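Arginine decarboxylase, A207R protein (Paramecium bursaria Chlorella virus 1, PDB 2NVA) decarboxylates arginine to agmatine with the help of pyridoxal 5'-phosphate, working as a two-subunit enzyme of the eukaryotic ornithine decarboxylase-like type. Local coordinates at residues H260-R272 and E279-S291. Numbering follows the deposited sequence.
With PL2 ((4-{[(4-{[amino(imino)methyl]amino}butyl)amino]methyl}-5-hydroxy-6-methylpyridin-3-yl)methyl dihydrogen phosphate), chain J.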
ATOM      1  N   HIS A 260       5.202  15.292 -13.205  1.00 12.25           N
ATOM      2  CA  HIS A 260       6.138  16.395 -12.971  1.00 12.51           C
ATOM      3  C   HIS A 260       5.577  17.472 -12.057  1.00 12.29           C
ATOM      4  O   HIS A 260       6.235  18.480 -11.792  1.00 12.36           O
ATOM      5  CB  HIS A 260       6.559  17.012 -14.312  1.00 12.39           C
ATOM      6  CG  HIS A 260       7.139  16.014 -15.266  1.00 13.36           C
ATOM      7  ND1 HIS A 260       8.279  15.288 -14.980  1.00 14.41           N
ATOM      8  CD2 HIS A 260       6.739  15.622 -16.499  1.00 13.75           C
ATOM      9  CE1 HIS A 260       8.549  14.483 -15.993  1.00 14.32           C
ATOM     10  NE2 HIS A 260       7.634  14.675 -16.932  1.00 14.38           N
ATOM     11  N   TYR A 261       4.358  17.257 -11.584  1.00 12.29           N
ATOM     12  CA  TYR A 261       3.691  18.224 -10.727  1.00 12.57           C
ATOM     13  C   TYR A 261       4.434  18.492  -9.412  1.00 12.76           C
ATOM     14  O   TYR A 261       4.433  19.617  -8.903  1.00 12.75           O
ATOM     15  CB  TYR A 261       2.268  17.740 -10.432  1.00 12.46           C
ATOM     16  CG  TYR A 261       1.446  18.623  -9.495  1.00 12.32           C
ATOM     17  CD1 TYR A 261       1.297  19.994  -9.723  1.00 12.75           C
ATOM     18  CD2 TYR A 261       0.759  18.061  -8.404  1.00 11.81           C
ATOM     19  CE1 TYR A 261       0.525  20.785  -8.870  1.00 12.25           C
ATOM     20  CE2 TYR A 261      -0.005  18.824  -7.560  1.00 10.91           C
ATOM     21  CZ  TYR A 261      -0.133  20.193  -7.793  1.00 12.54           C
ATOM     22  OH  TYR A 261      -0.908  20.956  -6.947  1.00 13.46           O
ATOM     23  N   SER A 262       5.039  17.443  -8.860  1.00 12.62           N
ATOM     24  CA  SER A 262       5.617  17.489  -7.522  1.00 12.35           C
ATOM     25  C   SER A 262       7.019  16.900  -7.473  1.00 12.52           C
ATOM     26  O   SER A 262       7.374  16.057  -8.287  1.00 11.90           O
ATOM     27  CB  SER A 262       4.738  16.712  -6.533  1.00 12.43           C
ATOM     28  OG  SER A 262       3.409  17.211  -6.525  1.00 13.80           O
ATOM     29  N   VAL A 263       7.806  17.376  -6.504  1.00 12.72           N
ATOM     30  CA  VAL A 263       8.998  16.648  -6.048  1.00 12.36           C
ATOM     31  C   VAL A 263       8.713  16.230  -4.611  1.00 12.50           C
ATOM     32  O   VAL A 263       7.872  16.837  -3.958  1.00 13.18           O
ATOM     33  CB  VAL A 263      10.307  17.493  -6.147  1.00 12.95           C
ATOM     34  CG1 VAL A 263      10.550  17.955  -7.606  1.00 11.77           C
ATOM     35  CG2 VAL A 263      10.274  18.701  -5.199  1.00 13.85           C
ATOM     36  N   LEU A 264       9.389  15.196  -4.122  1.00 12.04           N
ATOM     37  CA  LEU A 264       9.197  14.754  -2.734  1.00 12.01           C
ATOM     38  C   LEU A 264      10.510  14.882  -1.968  1.00 11.68           C
ATOM     39  O   LEU A 264      11.474  14.229  -2.301  1.00 12.10           O
ATOM     40  CB  LEU A 264       8.677  13.315  -2.678  1.00 12.27           C
ATOM     41  CG  LEU A 264       8.448  12.698  -1.287  1.00 12.08           C
ATOM     42  CD1 LEU A 264       7.598  13.578  -0.368  1.00 12.29           C
ATOM     43  CD2 LEU A 264       7.801  11.309  -1.454  1.00 13.39           C
ATOM     44  N   ALA A 265      10.514  15.740  -0.953  1.00 12.13           N
ATOM     45  CA  ALA A 265      11.692  15.972  -0.112  1.00 11.51           C
ATOM     46  C   ALA A 265      11.614  15.103   1.141  1.00 11.60           C
ATOM     47  O   ALA A 265      10.560  15.009   1.770  1.00 11.38           O
ATOM     48  CB  ALA A 265      11.785  17.437   0.274  1.00 11.65           C
ATOM     49  N   THR A 266      12.727  14.454   1.463  1.00 11.54           N
ATOM     50  CA  THR A 266      12.788  13.541   2.594  1.00 12.31           C
ATOM     51  C   THR A 266      14.160  13.641   3.265  1.00 12.03           C
ATOM     52  O   THR A 266      15.163  13.967   2.614  1.00 11.79           O
ATOM     53  CB  THR A 266      12.442  12.079   2.187  1.00 12.34           C
ATOM     54  OG1 THR A 266      12.484  11.220   3.329  1.00 13.80           O
ATOM     55  CG2 THR A 266      13.391  11.530   1.119  1.00 12.44           C
ATOM     56  N   GLN A 267      14.185  13.348   4.564  1.00 12.28           N
ATOM     57  CA  GLN A 267      15.390  13.552   5.365  1.00 12.29           C
ATOM     58  C   GLN A 267      16.033  12.225   5.771  1.00 12.38           C
ATOM     59  O   GLN A 267      15.329  11.253   6.048  1.00 12.03           O
ATOM     60  CB  GLN A 267      15.038  14.355   6.632  1.00 12.27           C
ATOM     61  CG  GLN A 267      16.245  14.908   7.375  1.00 13.21           C
ATOM     62  CD  GLN A 267      15.863  15.569   8.695  1.00 13.72           C
ATOM     63  OE1 GLN A 267      15.084  15.026   9.464  1.00 14.32           O
ATOM     64  NE2 GLN A 267      16.424  16.746   8.959  1.00 15.93           N
ATOM     65  N   VAL A 268      17.368  12.208   5.805  1.00 11.68           N
ATOM     66  CA  VAL A 268      18.122  11.098   6.371  1.00 11.99           C
ATOM     67  C   VAL A 268      17.945  11.120   7.891  1.00 12.09           C
ATOM     68  O   VAL A 268      18.337  12.081   8.555  1.00 11.96           O
ATOM     69  CB  VAL A 268      19.632  11.192   6.048  1.00 11.90           C
ATOM     70  CG1 VAL A 268      20.386  10.010   6.661  1.00 12.35           C
ATOM     71  CG2 VAL A 268      19.851  11.266   4.531  1.00 11.73           C
ATOM     72  N   ILE A 269      17.325  10.071   8.413  1.00 12.26           N
ATOM     73  CA  ILE A 269      17.054   9.977   9.840  1.00 12.04           C
ATOM     74  C   ILE A 269      17.885   8.925  10.559  1.00 12.41           C
ATOM     75  O   ILE A 269      17.959   8.943  11.784  1.00 12.43           O
ATOM     76  CB  ILE A 269      15.523   9.821  10.146  1.00 12.10           C
ATOM     77  CG1 ILE A 269      14.950   8.508   9.609  1.00 13.10           C
ATOM     78  CG2 ILE A 269      14.737  11.026   9.616  1.00 12.55           C
ATOM     79  CD1 ILE A 269      15.110   7.334  10.584  1.00 12.94           C
ATOM     80  N   GLY A 270      18.495   8.014   9.798  1.00 12.29           N
ATOM     81  CA  GLY A 270      19.350   6.970  10.360  1.00 12.47           C
ATOM     82  C   GLY A 270      20.425   6.577   9.359  1.00 12.32           C
ATOM     83  O   GLY A 270      20.284   6.802   8.153  1.00 12.59           O
ATOM     84  N   LYS A 271      21.499   5.983   9.855  1.00 12.40           N
ATOM     85  CA  LYS A 271      22.656   5.701   9.011  1.00 12.35           C
ATOM     86  C   LYS A 271      23.429   4.527   9.586  1.00 12.33           C
ATOM     87  O   LYS A 271      23.503   4.370  10.800  1.00 12.99           O
ATOM     88  CB  LYS A 271      23.556   6.947   8.948  1.00 12.23           C
ATOM     89  CG  LYS A 271      24.776   6.840   8.025  1.00 12.67           C
ATOM     90  CD  LYS A 271      25.598   8.151   8.047  1.00 13.35           C
ATOM     91  CE  LYS A 271      26.894   7.994   7.230  1.00 13.38           C
ATOM     92  NZ  LYS A 271      27.672   9.277   7.176  1.00 12.78           N
ATOM     93  N   ARG A 272      24.006   3.713   8.717  1.00 12.10           N
ATOM     94  CA  ARG A 272      24.814   2.581   9.155  1.00 13.06           C
ATOM     95  C   ARG A 272      25.854   2.383   8.057  1.00 13.49           C
ATOM     96  O   ARG A 272      25.481   2.297   6.887  1.00 14.53           O
ATOM     97  CB  ARG A 272      23.892   1.352   9.298  1.00 13.34           C
ATOM     98  CG  ARG A 272      24.455   0.158  10.036  1.00 14.60           C
ATOM     99  CD  ARG A 272      23.342  -0.844  10.348  1.00 13.86           C
ATOM    100  NE  ARG A 272      22.614  -1.210   9.142  1.00 15.86           N
ATOM    101  CZ  ARG A 272      21.306  -1.469   9.071  1.00 15.15           C
ATOM    102  NH1 ARG A 272      20.515  -1.420  10.146  1.00 14.97           N
ATOM    103  NH2 ARG A 272      20.786  -1.771   7.903  1.00 14.65           N
ATOM    104  N   GLU A 279      24.460   2.754   4.335  1.00 12.50           N
ATOM    105  CA  GLU A 279      23.030   2.484   4.430  1.00 12.43           C
ATOM    106  C   GLU A 279      22.317   3.634   5.137  1.00 12.38           C
ATOM    107  O   GLU A 279      22.730   4.049   6.213  1.00 12.75           O
ATOM    108  CB  GLU A 279      22.793   1.165   5.175  1.00 12.19           C
ATOM    109  CG  GLU A 279      23.476  -0.052   4.530  1.00 13.38           C
ATOM    110  CD  GLU A 279      23.557  -1.276   5.440  1.00 15.15           C
ATOM    111  OE1 GLU A 279      23.621  -1.117   6.674  1.00 15.43           O
ATOM    112  OE2 GLU A 279      23.599  -2.403   4.905  1.00 15.50           O
ATOM    113  N   TYR A 280      21.261   4.148   4.512  1.00 12.35           N
ATOM    114  CA  TYR A 280      20.530   5.294   5.052  1.00 12.02           C
ATOM    115  C   TYR A 280      19.065   4.971   5.219  1.00 12.41           C
ATOM    116  O   TYR A 280      18.489   4.239   4.411  1.00 12.38           O
ATOM    117  CB  TYR A 280      20.655   6.498   4.125  1.00 11.98           C
ATOM    118  CG  TYR A 280      22.085   6.864   3.821  1.00 12.38           C
ATOM    119  CD1 TYR A 280      22.879   7.513   4.774  1.00 11.37           C
ATOM    120  CD2 TYR A 280      22.645   6.562   2.581  1.00 12.35           C
ATOM    121  CE1 TYR A 280      24.204   7.853   4.488  1.00 12.38           C
ATOM    122  CE2 TYR A 280      23.971   6.885   2.287  1.00 12.48           C
ATOM    123  CZ  TYR A 280      24.742   7.540   3.247  1.00 12.08           C
ATOM    124  OH  TYR A 280      26.043   7.874   2.942  1.00 12.68           O
ATOM    125  N   PHE A 281      18.468   5.537   6.264  1.00 12.07           N
ATOM    126  CA  PHE A 281      17.043   5.394   6.497  1.00 12.32           C
ATOM    127  C   PHE A 281      16.420   6.770   6.412  1.00 12.03           C
ATOM    128  O   PHE A 281      16.952   7.722   6.972  1.00 12.41           O
ATOM    129  CB  PHE A 281      16.790   4.770   7.868  1.00 12.35           C
ATOM    130  CG  PHE A 281      17.130   3.322   7.915  1.00 11.91           C
ATOM    131  CD1 PHE A 281      16.128   2.365   7.915  1.00 13.21           C
ATOM    132  CD2 PHE A 281      18.457   2.912   7.892  1.00 13.03           C
ATOM    133  CE1 PHE A 281      16.456   0.991   7.944  1.00 13.76           C
ATOM    134  CE2 PHE A 281      18.796   1.547   7.906  1.00 13.28           C
ATOM    135  CZ  PHE A 281      17.794   0.596   7.927  1.00 13.31           C
ATOM    136  N   PHE A 282      15.310   6.855   5.681  1.00 12.57           N
ATOM    137  CA  PHE A 282      14.610   8.127   5.417  1.00 12.67           C
ATOM    138  C   PHE A 282      13.278   8.201   6.133  1.00 13.18           C
ATOM    139  O   PHE A 282      12.719   7.166   6.488  1.00 13.18           O
ATOM    140  CB  PHE A 282      14.382   8.293   3.916  1.00 12.96           C
ATOM    141  CG  PHE A 282      15.665   8.495   3.150  1.00 13.06           C
ATOM    142  CD1 PHE A 282      16.131   9.795   2.866  1.00 13.29           C
ATOM    143  CD2 PHE A 282      16.438   7.394   2.754  1.00 12.18           C
ATOM    144  CE1 PHE A 282      17.325   9.984   2.177  1.00 12.39           C
ATOM    145  CE2 PHE A 282      17.642   7.575   2.078  1.00 13.61           C
ATOM    146  CZ  PHE A 282      18.083   8.878   1.781  1.00 13.01           C
ATOM    147  N   ASN A 283      12.761   9.417   6.329  1.00 12.99           N
ATOM    148  CA  ASN A 283      11.422   9.560   6.919  1.00 13.20           C
ATOM    149  C   ASN A 283      10.307   9.397   5.873  1.00 13.30           C
ATOM    150  O   ASN A 283       9.253  10.049   5.936  1.00 14.31           O
ATOM    151  CB  ASN A 283      11.285  10.854   7.743  1.00 13.14           C
ATOM    152  CG  ASN A 283      11.474  12.126   6.908  1.00 13.42           C
ATOM    153  OD1 ASN A 283      11.844  12.084   5.728  1.00 14.51           O
ATOM    154  ND2 ASN A 283      11.191  13.268   7.523  1.00 13.89           N
ATOM    155  N   GLU A 284      10.575   8.530   4.905  1.00 13.26           N
ATOM    156  CA  GLU A 284       9.626   8.108   3.873  1.00 12.91           C
ATOM    157  C   GLU A 284       9.746   6.601   3.688  1.00 12.82           C
ATOM    158  O   GLU A 284      10.641   5.968   4.267  1.00 13.36           O
ATOM    159  CB  GLU A 284       9.928   8.812   2.559  1.00 12.65           C
ATOM    160  CG  GLU A 284       9.045  10.017   2.295  1.00 12.95           C
ATOM    161  CD  GLU A 284       7.563   9.672   2.137  1.00 13.45           C
ATOM    162  OE1 GLU A 284       6.740  10.586   2.313  1.00 14.16           O
ATOM    163  OE2 GLU A 284       7.221   8.498   1.855  1.00 13.49           O
ATOM    164  N   SER A 285       8.847   6.017   2.902  1.00 12.84           N
ATOM    165  CA  SER A 285       8.869   4.566   2.714  1.00 12.50           C
ATOM    166  C   SER A 285       8.066   4.127   1.494  1.00 12.36           C
ATOM    167  O   SER A 285       7.313   4.923   0.924  1.00 12.60           O
ATOM    168  CB  SER A 285       8.370   3.845   3.980  1.00 13.22           C
ATOM    169  OG  SER A 285       6.949   3.752   4.000  1.00 13.48           O
ATOM    170  N   THR A 286       8.244   2.859   1.108  1.00 12.34           N
ATOM    171  CA  THR A 286       7.437   2.254   0.043  1.00 13.14           C
ATOM    172  C   THR A 286       5.958   2.130   0.451  1.00 13.17           C
ATOM    173  O   THR A 286       5.090   1.978  -0.400  1.00 12.75           O
ATOM    174  CB  THR A 286       7.955   0.865  -0.362  1.00 12.70           C
ATOM    175  OG1 THR A 286       7.960  -0.000   0.777  1.00 13.16           O
ATOM    176  CG2 THR A 286       9.356   0.970  -0.927  1.00 13.23           C
ATOM    177  N   TYR A 287       5.701   2.214   1.758  1.00 12.91           N
ATOM    178  CA  TYR A 287       4.335   2.267   2.299  1.00 13.06           C
ATOM    179  C   TYR A 287       3.824   3.702   2.447  1.00 13.39           C
ATOM    180  O   TYR A 287       2.658   3.938   2.815  1.00 14.17           O
ATOM    181  CB  TYR A 287       4.293   1.558   3.651  1.00 13.23           C
ATOM    182  CG  TYR A 287       4.540   0.069   3.560  1.00 13.50           C
ATOM    183  CD1 TYR A 287       3.548  -0.785   3.097  1.00 14.04           C
ATOM    184  CD2 TYR A 287       5.777  -0.477   3.907  1.00 12.71           C
ATOM    185  CE1 TYR A 287       3.766  -2.164   3.020  1.00 14.12           C
ATOM    186  CE2 TYR A 287       6.006  -1.858   3.830  1.00 13.79           C
ATOM    187  CZ  TYR A 287       4.990  -2.690   3.393  1.00 14.47           C
ATOM    188  OH  TYR A 287       5.206  -4.054   3.317  1.00 14.88           O
ATOM    189  N   GLY A 288       4.699   4.658   2.174  1.00 13.03           N
ATOM    190  CA  GLY A 288       4.317   6.071   2.180  1.00 12.78           C
ATOM    191  C   GLY A 288       4.216   6.547   0.749  1.00 13.28           C
ATOM    192  O   GLY A 288       3.293   6.161   0.029  1.00 13.98           O
ATOM    193  N   GLY A 289       5.177   7.364   0.332  1.00 12.92           N
ATOM    194  CA  GLY A 289       5.164   7.958  -1.005  1.00 12.62           C
ATOM    195  C   GLY A 289       5.858   7.148  -2.095  1.00 12.51           C
ATOM    196  O   GLY A 289       5.812   7.531  -3.275  1.00 13.06           O
ATOM    197  N   PHE A 290       6.492   6.044  -1.712  1.00 12.37           N
ATOM    198  CA  PHE A 290       7.333   5.285  -2.649  1.00 12.56           C
ATOM    199  C   PHE A 290       6.789   3.935  -3.105  1.00 12.83           C
ATOM    200  O   PHE A 290       7.565   3.007  -3.398  1.00 13.04           O
ATOM    201  CB  PHE A 290       8.762   5.144  -2.100  1.00 12.62           C
ATOM    202  CG  PHE A 290       9.518   6.451  -2.071  1.00 13.15           C
ATOM    203  CD1 PHE A 290      10.338   6.824  -3.135  1.00 12.75           C
ATOM    204  CD2 PHE A 290       9.369   7.333  -1.005  1.00 11.99           C
ATOM    205  CE1 PHE A 290      11.011   8.047  -3.115  1.00 13.95           C
ATOM    206  CE2 PHE A 290      10.054   8.546  -0.976  1.00 12.57           C
ATOM    207  CZ  PHE A 290      10.864   8.903  -2.043  1.00 13.88           C
ATOM    208  N   SER A 291       5.464   3.812  -3.197  1.00 12.95           N
ATOM    209  CA  SER A 291       4.879   2.541  -3.638  1.00 13.25           C
ATOM    210  C   SER A 291       5.265   2.178  -5.069  1.00 12.81           C
ATOM    211  O   SER A 291       5.234   1.007  -5.432  1.00 12.71           O
ATOM    212  CB  SER A 291       3.353   2.535  -3.474  1.00 13.28           C
ATOM    213  OG  SER A 291       2.776   3.538  -4.287  1.00 14.31           O
TER
HETATM  214  N1  PL2 J2002       8.808  -6.758  16.265  1.00 16.12           N
HETATM  215  C2  PL2 J2002       9.445  -6.120  15.269  1.00 17.12           C
HETATM  216  C2A PL2 J2002      10.672  -5.257  15.617  1.00 17.85           C
HETATM  217  C3  PL2 J2002       9.008  -6.276  13.951  1.00 17.02           C
HETATM  218  O3  PL2 J2002       9.686  -5.640  12.952  1.00 16.23           O
HETATM  219  C4  PL2 J2002       7.881  -7.088  13.665  1.00 16.82           C
HETATM  220  C4A PL2 J2002       7.310  -7.319  12.247  1.00 17.45           C
HETATM  221  C5  PL2 J2002       7.255  -7.718  14.769  1.00 16.09           C
HETATM  222  C6  PL2 J2002       7.747  -7.533  16.054  1.00 16.31           C
HETATM  223  P   PL2 J2002       4.972 -10.709  13.618  1.00 14.61           P
HETATM  224  N   PL2 J2002       8.296  -7.116  11.186  1.00 17.40           N
HETATM  225  CA  PL2 J2002       7.686  -6.330  10.083  1.00 17.04           C
HETATM  226  CG  PL2 J2002       6.203  -6.605   8.040  1.00 17.23           C
HETATM  227  OP2 PL2 J2002       5.185 -11.716  12.420  1.00 15.03           O
HETATM  228  OP3 PL2 J2002       3.582  -9.948  13.312  1.00 14.87           O
HETATM  229  OP1 PL2 J2002       4.877 -11.405  14.921  1.00 13.04           O
HETATM  230  OP4 PL2 J2002       6.148  -9.595  13.559  1.00 15.43           O
HETATM  231  C5M PL2 J2002       6.035  -8.629  14.549  1.00 16.31           C
HETATM  232  CB  PL2 J2002       6.411  -7.004   9.517  1.00 17.08           C
HETATM  233  CD  PL2 J2002       5.023  -7.372   7.419  1.00 15.84           C
HETATM  234  NE  PL2 J2002       4.636  -6.657   6.189  1.00 16.47           N
HETATM  235  CZ  PL2 J2002       3.495  -6.869   5.537  1.00 16.24           C
HETATM  236  NH2 PL2 J2002       3.221  -6.153   4.434  1.00 16.14           N
HETATM  237  NH1 PL2 J2002       2.623  -7.778   5.963  1.00 15.91           N
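Backbone bonds pair Arg272 with Glu279 and Gly270 with Phe281 in antiparallel register, until Ile269 N (2.8 Å) and Gly270 N (3.2 Å) both donate to Phe281 O. This classic beta bulge shifts the register by one residue, placing Val268 across from Phe282.

A salt bridge joins the opposite charges of Arg272 and Glu279: bent at chi3 (54°), Arg272 turns back so that NE meets Glu279 OE1 at 2.7 Å, in the guanidinium plane. The rim of the Phe281 ring lies over one guanidinium face, while NH1 reaches Asp113 of the second subunit.

Asn283 N donates to Gln267 O, and its side chain extends the pairing: OD1 accepts from Thr266 OG1 at 2.6 Å and Gln267 N at 2.9 Å. A short amide suits this place because its carbonyl oxygen can take both a hydroxyl and a backbone N-H; chi1 of 62° sets CG between the backbone N and the carbonyl carbon.

On the face of Val268, Lys271, Tyr280 and Phe282, branched Val268 offers one methyl to each ring, and Lys271 CG packs against Tyr280 CE1. Further along, Leu264 CD2 meets Phe290 CE2.

Glu284 OE2 accepts from Ser285 N and Gly289 N, tying both ends of the type I turn that presents Tyr287 OH to the agmatine guanidinium of PL2: a bulged beta hairpin leading into the active site at the dimer interface.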